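Local coordinates for isoprenyl transferase (Campylobacter jejuni, PDB 3UGS), which probably catalyses the condensation of isopentenyl diphosphate with allylic diphosphates to give long polyprenyl diphosphates, using magnesium, at residues R137-R142 against N162-L167; K91-L96 against C123-V128; N158-L163 against L185-S190. All coordinates share one frame; numbering follows the deposited sequence.

Interaction 1. Residues R137-R142 against N162-L167; sequences RDEIIR and NLDLPL
Arg142 grips Asp164 end-on, with one nitrogen to each carboxylate oxygen. NH1 of Arg142 lies 2.6 Å from OD2 of Asp164, and NH2 of Arg142 lies 2.9 Å from OD1 of Asp164. Both oxygens lie near the guanidinium plane, yet NH1 meets OD2 from above the carboxylate plane, because the two groups are turned 39° apart. The bend at chi3 (-77°) turns NE out of the extended line of the chain. NE of Arg142 bonds OD2 of Asp138 at 2.8 Å, one helical turn back, almost perfectly straight. Arg146 and the backbone N of Gly100 also bind Asp164, so several donors probably share its charge.

A second polar contact comes from Glu139. Its OE2 accepts the backbone N of Leu165 at 3.0 Å, while OE1 is held by Tyr134 and Gln188. This carboxylate is buried, and both of its oxygens have partners.

CD2 of Leu163 lies against the carboxylate carbon CD of Glu139 at 3.6 Å; its apolar partner is CG1 of Ile140, at 4.3 Å. Ile140 also packs on Ile140 of the second subunit. The arrangement is a salt-bridge network (Asp138, Arg142, Asp164) joining helix 136-149 to the loop before strand 171-175, beside the dimer interface.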
ATOM      1  N   ARG A 137       6.544   4.758   5.614  1.00 18.92           N
ATOM      2  CA  ARG A 137       7.469   3.897   6.352  1.00 19.84           C
ATOM      3  C   ARG A 137       7.952   4.631   7.612  1.00 20.21           C
ATOM      4  O   ARG A 137       7.998   4.093   8.693  1.00 21.37           O
ATOM      5  CB  ARG A 137       8.655   3.447   5.495  1.00 20.13           C
ATOM      6  CG  ARG A 137       8.341   2.293   4.554  1.00 19.56           C
ATOM      7  CD  ARG A 137       9.529   2.001   3.644  1.00 19.56           C
ATOM      8  NE  ARG A 137       9.283   0.919   2.667  1.00 19.93           N
ATOM      9  CZ  ARG A 137      10.248   0.249   2.037  1.00 17.99           C
ATOM     10  NH1 ARG A 137      11.500   0.540   2.280  1.00 17.75           N
ATOM     11  NH2 ARG A 137       9.964  -0.696   1.153  1.00 18.65           N
ATOM     12  N   ASP A 138       8.281   5.884   7.418  1.00 20.69           N
ATOM     13  CA  ASP A 138       8.740   6.787   8.494  1.00 20.66           C
ATOM     14  C   ASP A 138       7.617   7.002   9.486  1.00 20.82           C
ATOM     15  O   ASP A 138       7.811   6.957  10.668  1.00 21.96           O
ATOM     16  CB  ASP A 138       9.241   8.131   7.894  1.00 23.00           C
ATOM     17  CG  ASP A 138       9.524   9.224   8.957  1.00 24.94           C
ATOM     18  OD1 ASP A 138      10.573   9.176   9.593  1.00 26.20           O
ATOM     19  OD2 ASP A 138       8.721  10.178   9.123  1.00 26.24           O
ATOM     20  N   GLU A 139       6.413   7.248   8.991  1.00 22.16           N
ATOM     21  CA  GLU A 139       5.240   7.433   9.883  1.00 21.27           C
ATOM     22  C   GLU A 139       5.081   6.183  10.764  1.00 21.04           C
ATOM     23  O   GLU A 139       4.927   6.217  11.995  1.00 21.03           O
ATOM     24  CB  GLU A 139       3.976   7.675   9.096  1.00 22.22           C
ATOM     25  CG  GLU A 139       2.798   8.137   9.974  1.00 22.87           C
ATOM     26  CD  GLU A 139       1.421   7.965   9.301  1.00 24.81           C
ATOM     27  OE1 GLU A 139       1.311   7.314   8.193  1.00 24.40           O
ATOM     28  OE2 GLU A 139       0.426   8.466   9.905  1.00 25.26           O
ATOM     29  N   ILE A 140       5.191   5.049  10.107  1.00 20.14           N
ATOM     30  CA  ILE A 140       5.056   3.743  10.797  1.00 19.50           C
ATOM     31  C   ILE A 140       6.100   3.555  11.919  1.00 20.16           C
ATOM     32  O   ILE A 140       5.802   3.090  13.023  1.00 19.05           O
ATOM     33  CB  ILE A 140       5.100   2.556   9.835  1.00 18.36           C
ATOM     34  CG1 ILE A 140       3.840   2.559   8.943  1.00 17.63           C
ATOM     35  CG2 ILE A 140       5.201   1.237  10.602  1.00 15.35           C
ATOM     36  CD1 ILE A 140       3.829   1.453   7.908  1.00 16.46           C
ATOM     37  N   ILE A 141       7.324   3.939  11.620  1.00 21.61           N
ATOM     38  CA  ILE A 141       8.447   3.863  12.614  1.00 21.22           C
ATOM     39  C   ILE A 141       8.195   4.794  13.784  1.00 21.06           C
ATOM     40  O   ILE A 141       8.357   4.446  14.930  1.00 23.68           O
ATOM     41  CB  ILE A 141       9.836   4.164  12.005  1.00 21.67           C
ATOM     42  CG1 ILE A 141      10.594   2.850  11.765  1.00 23.01           C
ATOM     43  CG2 ILE A 141      10.736   4.847  13.043  1.00 22.23           C
ATOM     44  CD1 ILE A 141      10.085   1.918  10.715  1.00 23.14           C
ATOM     45  N   ARG A 142       7.761   5.986  13.458  1.00 21.34           N
ATOM     46  CA  ARG A 142       7.452   7.006  14.453  1.00 21.94           C
ATOM     47  C   ARG A 142       6.289   6.567  15.344  1.00 21.78           C
ATOM     48  O   ARG A 142       6.234   6.846  16.535  1.00 24.11           O
ATOM     49  CB  ARG A 142       7.180   8.390  13.811  1.00 23.41           C
ATOM     50  CG  ARG A 142       8.439   8.949  13.112  1.00 26.00           C
ATOM     51  CD  ARG A 142       8.446  10.435  12.778  1.00 26.24           C
ATOM     52  NE  ARG A 142       7.604  10.650  11.593  1.00 26.08           N
ATOM     53  CZ  ARG A 142       6.342  11.044  11.627  1.00 25.37           C
ATOM     54  NH1 ARG A 142       5.639  11.123  10.496  1.00 27.35           N
ATOM     55  NH2 ARG A 142       5.787  11.356  12.787  1.00 25.15           N
ATOM     56  N   ASN A 162      -1.444   5.502  17.063  1.00 20.73           N
ATOM     57  CA  ASN A 162      -0.284   6.391  17.226  1.00 21.53           C
ATOM     58  C   ASN A 162       0.324   6.915  15.934  1.00 21.29           C
ATOM     59  O   ASN A 162       1.322   7.660  15.947  1.00 20.86           O
ATOM     60  CB  ASN A 162       0.793   5.768  18.121  1.00 22.39           C
ATOM     61  CG  ASN A 162       0.405   5.816  19.593  1.00 22.23           C
ATOM     62  OD1 ASN A 162       0.553   6.872  20.234  1.00 24.88           O
ATOM     63  ND2 ASN A 162      -0.123   4.701  20.124  1.00 18.27           N
ATOM     64  N   LEU A 163      -0.293   6.531  14.829  1.00 20.27           N
ATOM     65  CA  LEU A 163       0.078   7.095  13.526  1.00 19.27           C
ATOM     66  C   LEU A 163      -0.187   8.596  13.554  1.00 19.59           C
ATOM     67  O   LEU A 163      -0.953   9.082  14.345  1.00 18.08           O
ATOM     68  CB  LEU A 163      -0.647   6.434  12.366  1.00 18.66           C
ATOM     69  CG  LEU A 163      -0.260   5.004  12.002  1.00 17.43           C
ATOM     70  CD1 LEU A 163      -1.379   4.396  11.169  1.00 16.88           C
ATOM     71  CD2 LEU A 163       1.078   4.965  11.277  1.00 17.16           C
ATOM     72  N   ASP A 164       0.530   9.335  12.708  1.00 21.42           N
ATOM     73  CA  ASP A 164       0.248  10.781  12.509  1.00 21.28           C
ATOM     74  C   ASP A 164      -1.227  10.940  12.121  1.00 21.47           C
ATOM     75  O   ASP A 164      -1.864  11.921  12.445  1.00 22.40           O
ATOM     76  CB  ASP A 164       1.069  11.378  11.377  1.00 21.37           C
ATOM     77  CG  ASP A 164       2.484  11.704  11.779  1.00 23.74           C
ATOM     78  OD1 ASP A 164       2.859  11.556  12.978  1.00 23.97           O
ATOM     79  OD2 ASP A 164       3.235  12.150  10.870  1.00 24.22           O
ATOM     80  N   LEU A 165      -1.716   9.952  11.375  1.00 20.69           N
ATOM     81  CA  LEU A 165      -3.097   9.915  10.861  1.00 20.27           C
ATOM     82  C   LEU A 165      -3.725   8.534  10.995  1.00 20.48           C
ATOM     83  O   LEU A 165      -3.692   7.728  10.079  1.00 20.11           O
ATOM     84  CB  LEU A 165      -3.160  10.393   9.407  1.00 20.23           C
ATOM     85  CG  LEU A 165      -4.549  10.539   8.782  1.00 19.85           C
ATOM     86  CD1 LEU A 165      -5.432  11.534   9.509  1.00 18.62           C
ATOM     87  CD2 LEU A 165      -4.353  10.935   7.337  1.00 18.40           C
ATOM     88  N   PRO A 166      -4.357   8.280  12.145  1.00 21.84           N
ATOM     89  CA  PRO A 166      -4.920   6.962  12.465  1.00 21.77           C
ATOM     90  C   PRO A 166      -6.009   6.422  11.546  1.00 22.25           C
ATOM     91  O   PRO A 166      -6.249   5.199  11.497  1.00 24.63           O
ATOM     92  CB  PRO A 166      -5.488   7.174  13.881  1.00 21.00           C
ATOM     93  CG  PRO A 166      -4.707   8.316  14.452  1.00 20.09           C
ATOM     94  CD  PRO A 166      -4.540   9.227  13.268  1.00 20.22           C
ATOM     95  N   LEU A 167      -6.618   7.320  10.810  1.00 21.84           N
ATOM     96  CA  LEU A 167      -7.832   7.000  10.015  1.00 22.02           C
ATOM     97  C   LEU A 167      -7.562   6.192   8.740  1.00 21.96           C
ATOM     98  O   LEU A 167      -6.793   6.590   7.857  1.00 22.20           O
ATOM     99  CB  LEU A 167      -8.597   8.276   9.644  1.00 22.28           C
ATOM    100  CG  LEU A 167     -10.017   8.035   9.097  1.00 24.24           C
ATOM    101  CD1 LEU A 167     -10.966   7.390  10.095  1.00 22.82           C
ATOM    102  CD2 LEU A 167     -10.593   9.349   8.634  1.00 24.88           C
TER

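Interaction 2. Residues K91-L96 against C123-V128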
ATOM      1  N   LYS A  91     -12.768  30.501   7.411  1.00 46.98           N
ATOM      2  CA  LYS A  91     -14.041  31.184   7.076  1.00 50.45           C
ATOM      3  C   LYS A  91     -14.951  30.241   6.279  1.00 52.33           C
ATOM      4  O   LYS A  91     -16.135  30.490   6.080  1.00 50.78           O
ATOM      5  CB  LYS A  91     -13.802  32.482   6.308  1.00 52.33           C
ATOM      6  CG  LYS A  91     -13.659  32.290   4.814  1.00 56.22           C
ATOM      7  CD  LYS A  91     -12.867  33.410   4.158  1.00 60.78           C
ATOM      8  CE  LYS A  91     -13.742  34.637   3.942  1.00 62.63           C
ATOM      9  NZ  LYS A  91     -12.968  35.780   3.378  1.00 66.99           N
ATOM     10  N   ASN A  92     -14.338  29.172   5.790  1.00 51.26           N
ATOM     11  CA  ASN A  92     -15.071  28.038   5.155  1.00 46.02           C
ATOM     12  C   ASN A  92     -15.182  26.807   6.048  1.00 41.98           C
ATOM     13  O   ASN A  92     -15.712  25.774   5.657  1.00 39.32           O
ATOM     14  CB  ASN A  92     -14.473  27.661   3.819  1.00 47.11           C
ATOM     15  CG  ASN A  92     -14.971  28.547   2.690  1.00 47.12           C
ATOM     16  OD1 ASN A  92     -16.170  28.614   2.422  1.00 47.19           O
ATOM     17  ND2 ASN A  92     -14.050  29.233   2.028  1.00 43.34           N
ATOM     18  N   ASN A  93     -14.684  26.955   7.265  1.00 39.79           N
ATOM     19  CA  ASN A  93     -14.818  25.894   8.307  1.00 40.03           C
ATOM     20  C   ASN A  93     -14.040  24.606   7.942  1.00 36.96           C
ATOM     21  O   ASN A  93     -14.433  23.492   8.274  1.00 35.01           O
ATOM     22  CB  ASN A  93     -16.309  25.573   8.511  1.00 37.25           C
ATOM     23  CG  ASN A  93     -16.590  24.919   9.848  1.00 36.42           C
ATOM     24  OD1 ASN A  93     -15.846  25.135  10.797  1.00 38.53           O
ATOM     25  ND2 ASN A  93     -17.655  24.102   9.932  1.00 32.05           N
ATOM     26  N   VAL A  94     -12.967  24.814   7.195  1.00 35.48           N
ATOM     27  CA  VAL A  94     -12.025  23.752   6.812  1.00 33.19           C
ATOM     28  C   VAL A  94     -10.824  23.750   7.756  1.00 36.36           C
ATOM     29  O   VAL A  94     -10.158  24.758   7.964  1.00 36.29           O
ATOM     30  CB  VAL A  94     -11.516  23.874   5.382  1.00 32.91           C
ATOM     31  CG1 VAL A  94     -10.555  22.741   5.052  1.00 32.96           C
ATOM     32  CG2 VAL A  94     -12.682  23.849   4.411  1.00 33.35           C
ATOM     33  N   ARG A  95     -10.561  22.584   8.321  1.00 36.32           N
ATOM     34  CA  ARG A  95      -9.381  22.381   9.173  1.00 35.01           C
ATOM     35  C   ARG A  95      -8.200  21.892   8.339  1.00 36.70           C
ATOM     36  O   ARG A  95      -8.348  21.095   7.405  1.00 35.52           O
ATOM     37  CB  ARG A  95      -9.670  21.379  10.286  1.00 35.95           C
ATOM     38  CG  ARG A  95      -8.635  21.356  11.402  1.00 38.51           C
ATOM     39  CD  ARG A  95      -8.704  20.117  12.281  1.00 38.28           C
ATOM     40  NE  ARG A  95      -7.793  20.249  13.410  1.00 42.30           N
ATOM     41  CZ  ARG A  95      -7.284  19.242  14.117  1.00 45.53           C
ATOM     42  NH1 ARG A  95      -7.606  17.987  13.844  1.00 47.32           N
ATOM     43  NH2 ARG A  95      -6.426  19.494  15.104  1.00 47.75           N
ATOM     44  N   LEU A  96      -7.030  22.403   8.677  1.00 36.62           N
ATOM     45  CA  LEU A  96      -5.764  21.910   8.099  1.00 36.07           C
ATOM     46  C   LEU A  96      -4.870  21.230   9.130  1.00 37.53           C
ATOM     47  O   LEU A  96      -4.576  21.758  10.189  1.00 36.95           O
ATOM     48  CB  LEU A  96      -4.962  22.999   7.395  1.00 37.20           C
ATOM     49  CG  LEU A  96      -3.636  22.465   6.794  1.00 37.28           C
ATOM     50  CD1 LEU A  96      -3.833  21.786   5.444  1.00 34.42           C
ATOM     51  CD2 LEU A  96      -2.594  23.559   6.653  1.00 38.80           C
ATOM     52  N   CYS A 123     -12.134  23.972  13.101  1.00 38.74           N
ATOM     53  CA  CYS A 123     -13.008  23.889  11.913  1.00 39.26           C
ATOM     54  C   CYS A 123     -13.625  22.489  11.764  1.00 37.45           C
ATOM     55  O   CYS A 123     -12.968  21.481  11.830  1.00 39.62           O
ATOM     56  CB  CYS A 123     -12.310  24.353  10.639  1.00 38.91           C
ATOM     57  SG  CYS A 123     -11.992  26.129  10.657  1.00 39.12           S
ATOM     58  N   ASP A 124     -14.924  22.505  11.594  1.00 36.71           N
ATOM     59  CA  ASP A 124     -15.823  21.315  11.692  1.00 38.90           C
ATOM     60  C   ASP A 124     -16.137  20.560  10.394  1.00 35.25           C
ATOM     61  O   ASP A 124     -16.526  19.433  10.408  1.00 33.74           O
ATOM     62  CB  ASP A 124     -17.206  21.807  12.235  1.00 39.80           C
ATOM     63  CG  ASP A 124     -17.672  21.023  13.431  1.00 42.88           C
ATOM     64  OD1 ASP A 124     -17.147  19.919  13.648  1.00 53.42           O
ATOM     65  OD2 ASP A 124     -18.547  21.503  14.172  1.00 47.84           O
ATOM     66  N   ALA A 125     -16.094  21.267   9.287  1.00 33.08           N
ATOM     67  CA  ALA A 125     -16.797  20.838   8.031  1.00 32.56           C
ATOM     68  C   ALA A 125     -16.010  19.887   7.112  1.00 34.14           C
ATOM     69  O   ALA A 125     -16.568  19.025   6.430  1.00 34.17           O
ATOM     70  CB  ALA A 125     -17.218  22.068   7.221  1.00 30.02           C
ATOM     71  N   LEU A 126     -14.709  20.126   7.064  1.00 33.61           N
ATOM     72  CA  LEU A 126     -13.767  19.278   6.345  1.00 30.85           C
ATOM     73  C   LEU A 126     -12.399  19.399   6.984  1.00 33.49           C
ATOM     74  O   LEU A 126     -11.986  20.500   7.404  1.00 35.24           O
ATOM     75  CB  LEU A 126     -13.676  19.665   4.869  1.00 29.22           C
ATOM     76  CG  LEU A 126     -12.722  18.870   4.000  1.00 27.36           C
ATOM     77  CD1 LEU A 126     -13.118  17.403   4.005  1.00 27.74           C
ATOM     78  CD2 LEU A 126     -12.688  19.411   2.584  1.00 25.87           C
ATOM     79  N   CYS A 127     -11.703  18.267   7.021  1.00 30.70           N
ATOM     80  CA  CYS A 127     -10.345  18.199   7.534  1.00 30.05           C
ATOM     81  C   CYS A 127      -9.343  17.820   6.426  1.00 30.12           C
ATOM     82  O   CYS A 127      -9.328  16.715   5.945  1.00 28.29           O
ATOM     83  CB  CYS A 127     -10.240  17.246   8.702  1.00 32.03           C
ATOM     84  SG  CYS A 127      -8.552  17.219   9.384  1.00 39.33           S
ATOM     85  N   VAL A 128      -8.531  18.795   6.034  1.00 29.16           N
ATOM     86  CA  VAL A 128      -7.510  18.617   5.018  1.00 27.20           C
ATOM     87  C   VAL A 128      -6.169  18.228   5.645  1.00 28.80           C
ATOM     88  O   VAL A 128      -5.463  19.028   6.301  1.00 29.67           O
ATOM     89  CB  VAL A 128      -7.323  19.849   4.149  1.00 28.57           C
ATOM     90  CG1 VAL A 128      -6.179  19.606   3.161  1.00 27.06           C
ATOM     91  CG2 VAL A 128      -8.617  20.195   3.428  1.00 25.07           C
TER
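The flat amide of Asn93 lies beside the side chain of Asp124, pointing the same way, with amide and carboxylate planes 85° apart. Backbone N of Asp124 stands above the amide plane and gives OD1 of Asn93 a nearly straight bond of 2.9 Å. CB of Asp124 lies 3.3 Å from ND2 of Asn93. Asn93 has a left-handed backbone just before the strand begins. Its O accepts the N of Ala125 at 3.0 Å. CB of Cys123 packs against the backbone from Asn93 to Arg95.

Regular parallel pairing follows. N of Arg95 bonds O of Leu126, and O of Arg95 bonds N of Val128, each at 2.7 Å. Val94, Leu96, Leu126 and Val128 share one face of the sheet. There CG1 of Val94 meets CG2 of Val128 at 3.6 Å, and CD1 of Leu96 lies 3.9 Å from CG1 of Val128. Arg95 and Cys127 lie on the other face.

Strand 94-99 is an outermost strand of the sheet within this chain, and helix 107-120 makes the beta-alpha-beta crossover to strand 126-134. Met43 of helix 34-48 covers Val94 and Leu126, Phe89 packs on Val94, Leu96 and Val128, and strand 53-60 continues the sheet beyond Cys127.

Interaction 3. Residues N158-L163 against L185-S190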
ATOM      1  N   ASN A 158      -2.580  -0.536  18.685  1.00 21.26           N
ATOM      2  CA  ASN A 158      -1.817   0.530  19.304  1.00 22.30           C
ATOM      3  C   ASN A 158      -0.997   1.332  18.322  1.00 22.20           C
ATOM      4  O   ASN A 158      -0.853   2.523  18.445  1.00 21.95           O
ATOM      5  CB  ASN A 158      -0.942   0.011  20.440  1.00 23.91           C
ATOM      6  CG  ASN A 158      -1.743  -0.234  21.728  1.00 23.72           C
ATOM      7  OD1 ASN A 158      -2.679   0.493  22.021  1.00 26.06           O
ATOM      8  ND2 ASN A 158      -1.368  -1.253  22.492  1.00 22.31           N
ATOM      9  N   LEU A 159      -0.455   0.659  17.326  1.00 22.02           N
ATOM     10  CA  LEU A 159       0.347   1.325  16.312  1.00 21.44           C
ATOM     11  C   LEU A 159      -0.547   2.207  15.450  1.00 21.81           C
ATOM     12  O   LEU A 159      -0.229   3.322  15.140  1.00 22.05           O
ATOM     13  CB  LEU A 159       1.093   0.296  15.494  1.00 23.27           C
ATOM     14  CG  LEU A 159       1.913   0.582  14.227  1.00 24.25           C
ATOM     15  CD1 LEU A 159       1.106   1.174  13.077  1.00 23.13           C
ATOM     16  CD2 LEU A 159       3.093   1.447  14.570  1.00 22.86           C
ATOM     17  N   THR A 160      -1.694   1.692  15.089  1.00 21.45           N
ATOM     18  CA  THR A 160      -2.678   2.486  14.360  1.00 20.98           C
ATOM     19  C   THR A 160      -2.975   3.810  15.050  1.00 20.86           C
ATOM     20  O   THR A 160      -2.903   4.874  14.460  1.00 19.90           O
ATOM     21  CB  THR A 160      -3.979   1.682  14.189  1.00 19.99           C
ATOM     22  OG1 THR A 160      -3.655   0.485  13.478  1.00 20.12           O
ATOM     23  CG2 THR A 160      -5.012   2.431  13.474  1.00 17.52           C
ATOM     24  N   GLN A 161      -3.332   3.710  16.310  1.00 22.53           N
ATOM     25  CA  GLN A 161      -3.778   4.890  17.101  1.00 24.16           C
ATOM     26  C   GLN A 161      -2.651   5.913  17.320  1.00 22.64           C
ATOM     27  O   GLN A 161      -2.875   7.022  17.744  1.00 24.75           O
ATOM     28  CB  GLN A 161      -4.363   4.508  18.466  1.00 25.68           C
ATOM     29  CG  GLN A 161      -5.675   3.751  18.368  1.00 30.11           C
ATOM     30  CD  GLN A 161      -6.621   4.343  17.298  1.00 37.56           C
ATOM     31  OE1 GLN A 161      -6.994   3.645  16.301  1.00 38.35           O
ATOM     32  NE2 GLN A 161      -7.041   5.629  17.499  1.00 34.96           N
ATOM     33  N   ASN A 162      -1.444   5.502  17.063  1.00 20.73           N
ATOM     34  CA  ASN A 162      -0.284   6.391  17.226  1.00 21.53           C
ATOM     35  C   ASN A 162       0.324   6.915  15.934  1.00 21.29           C
ATOM     36  O   ASN A 162       1.322   7.660  15.947  1.00 20.86           O
ATOM     37  CB  ASN A 162       0.793   5.768  18.121  1.00 22.39           C
ATOM     38  CG  ASN A 162       0.405   5.816  19.593  1.00 22.23           C
ATOM     39  OD1 ASN A 162       0.553   6.872  20.234  1.00 24.88           O
ATOM     40  ND2 ASN A 162      -0.123   4.701  20.124  1.00 18.27           N
ATOM     41  N   LEU A 163      -0.293   6.531  14.829  1.00 20.27           N
ATOM     42  CA  LEU A 163       0.078   7.095  13.526  1.00 19.27           C
ATOM     43  C   LEU A 163      -0.187   8.596  13.554  1.00 19.59           C
ATOM     44  O   LEU A 163      -0.953   9.082  14.345  1.00 18.08           O
ATOM     45  CB  LEU A 163      -0.647   6.434  12.366  1.00 18.66           C
ATOM     46  CG  LEU A 163      -0.260   5.004  12.002  1.00 17.43           C
ATOM     47  CD1 LEU A 163      -1.379   4.396  11.169  1.00 16.88           C
ATOM     48  CD2 LEU A 163       1.078   4.965  11.277  1.00 17.16           C
ATOM     49  N   LEU A 185       0.750   6.756   2.827  1.00 22.50           N
ATOM     50  CA  LEU A 185      -0.280   6.159   3.719  1.00 20.93           C
ATOM     51  C   LEU A 185      -0.464   4.628   3.560  1.00 21.39           C
ATOM     52  O   LEU A 185      -1.567   4.060   3.530  1.00 21.55           O
ATOM     53  CB  LEU A 185      -1.620   6.798   3.432  1.00 20.89           C
ATOM     54  CG  LEU A 185      -1.688   8.327   3.628  1.00 21.61           C
ATOM     55  CD1 LEU A 185      -3.044   8.839   3.149  1.00 20.10           C
ATOM     56  CD2 LEU A 185      -1.386   8.704   5.087  1.00 20.75           C
ATOM     57  N   LEU A 186       0.649   3.947   3.476  1.00 20.87           N
ATOM     58  CA  LEU A 186       0.614   2.475   3.253  1.00 19.52           C
ATOM     59  C   LEU A 186      -0.214   1.711   4.300  1.00 18.96           C
ATOM     60  O   LEU A 186      -1.022   0.823   4.009  1.00 19.12           O
ATOM     61  CB  LEU A 186       2.022   1.922   3.160  1.00 18.75           C
ATOM     62  CG  LEU A 186       2.813   2.483   1.946  1.00 19.50           C
ATOM     63  CD1 LEU A 186       4.312   2.086   1.996  1.00 19.44           C
ATOM     64  CD2 LEU A 186       2.172   2.062   0.619  1.00 17.77           C
ATOM     65  N   TRP A 187       0.032   2.033   5.545  1.00 18.76           N
ATOM     66  CA  TRP A 187      -0.649   1.324   6.643  1.00 18.32           C
ATOM     67  C   TRP A 187      -2.163   1.496   6.567  1.00 18.24           C
ATOM     68  O   TRP A 187      -2.961   0.553   6.623  1.00 18.02           O
ATOM     69  CB  TRP A 187      -0.133   1.790   7.988  1.00 18.86           C
ATOM     70  CG  TRP A 187      -0.764   1.097   9.164  1.00 18.17           C
ATOM     71  CD1 TRP A 187      -1.998   1.323   9.716  1.00 17.81           C
ATOM     72  CD2 TRP A 187      -0.167   0.045   9.970  1.00 18.63           C
ATOM     73  NE1 TRP A 187      -2.191   0.496  10.781  1.00 18.71           N
ATOM     74  CE2 TRP A 187      -1.119  -0.268  10.987  1.00 18.25           C
ATOM     75  CE3 TRP A 187       1.060  -0.610   9.961  1.00 18.30           C
ATOM     76  CZ2 TRP A 187      -0.869  -1.202  11.931  1.00 19.71           C
ATOM     77  CZ3 TRP A 187       1.295  -1.564  10.883  1.00 19.01           C
ATOM     78  CH2 TRP A 187       0.355  -1.853  11.873  1.00 20.26           C
ATOM     79  N   GLN A 188      -2.533   2.745   6.417  1.00 18.83           N
ATOM     80  CA  GLN A 188      -3.937   3.180   6.314  1.00 18.03           C
ATOM     81  C   GLN A 188      -4.672   2.573   5.086  1.00 18.81           C
ATOM     82  O   GLN A 188      -5.892   2.360   5.067  1.00 17.10           O
ATOM     83  CB  GLN A 188      -4.024   4.682   6.293  1.00 17.74           C
ATOM     84  CG  GLN A 188      -3.556   5.377   7.565  1.00 17.35           C
ATOM     85  CD  GLN A 188      -2.065   5.758   7.480  1.00 17.37           C
ATOM     86  OE1 GLN A 188      -1.343   5.243   6.628  1.00 15.93           O
ATOM     87  NE2 GLN A 188      -1.614   6.684   8.352  1.00 16.39           N
ATOM     88  N   CYS A 189      -3.884   2.254   4.083  1.00 19.57           N
ATOM     89  CA  CYS A 189      -4.418   1.791   2.798  1.00 20.86           C
ATOM     90  C   CYS A 189      -4.558   0.280   2.689  1.00 21.82           C
ATOM     91  O   CYS A 189      -4.844  -0.248   1.628  1.00 23.77           O
ATOM     92  CB  CYS A 189      -3.549   2.316   1.637  1.00 22.39           C
ATOM     93  SG  CYS A 189      -3.884   4.071   1.194  1.00 23.58           S
ATOM     94  N   SER A 190      -4.340  -0.429   3.783  1.00 22.17           N
ATOM     95  CA  SER A 190      -4.278  -1.905   3.705  1.00 23.35           C
ATOM     96  C   SER A 190      -5.457  -2.456   2.925  1.00 24.79           C
ATOM     97  O   SER A 190      -5.294  -3.313   2.040  1.00 24.73           O
ATOM     98  CB  SER A 190      -4.200  -2.592   5.073  1.00 23.99           C
ATOM     99  OG  SER A 190      -5.209  -2.149   5.915  1.00 26.18           O
TER
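Thr160 of helix 156-161 faces Trp187, the first residue of a type I turn ending at Ser190, with CA of Thr160 8.1 Å from CA of Trp187. The CB of Trp187 points toward the helix, and CG is anti to its backbone N (chi1 -179°). Its NE1 donates to OG1 of Thr160 at 3.1 Å. This bond is somewhat bent, at 140°, and the hydroxyl is tilted 19° from the ring plane. OG1 of Thr160 also bonds the backbone O of Glu156, one turn earlier.

The six-membered ring takes CD1 of Leu159 over one face, in a CH-pi contact. CD1 of Leu163 touches CD1 of the indole at 3.5 Å, its side chain crossing that of Trp187 at about a right angle. The same methyl meets NE2 of Gln188 tip to tip at 3.6 Å. That amide nitrogen is bonded to O of Leu165 and OE1 of Glu139. Trp187 also packs on Ile140 of the second subunit, and its O accepts NH2 of Arg137 of that subunit.

Chemically, the contact is mainly apolar, with one indole N-H satisfied by the threonine hydroxyl. That bond probably limits how the buried ring can turn.

In the fold
Interactions 1 and 3 are neighbours, their centres 6 Å apart, and share Asn162 and Leu163. Gln188 of interaction 3 reaches into interaction 1, so the loops 162-167 and 185-190 and helix 136-149 are tied together. Both contacts touch the second subunit. Interaction 2 belongs to the sheet. Its centre lies 22 Å from that of interaction 1 and 23 Å from that of interaction 3, but strand 126-134 runs on toward helix 136-149. None of the three lines the pocket: a bound farnesyl monophosphate is about 11 Å from the Leu96 side chain and one about 13 Å from that of Glu139. Arg142 comes within about 7 Å of the substrate-binding Thr61, side chain to side chain.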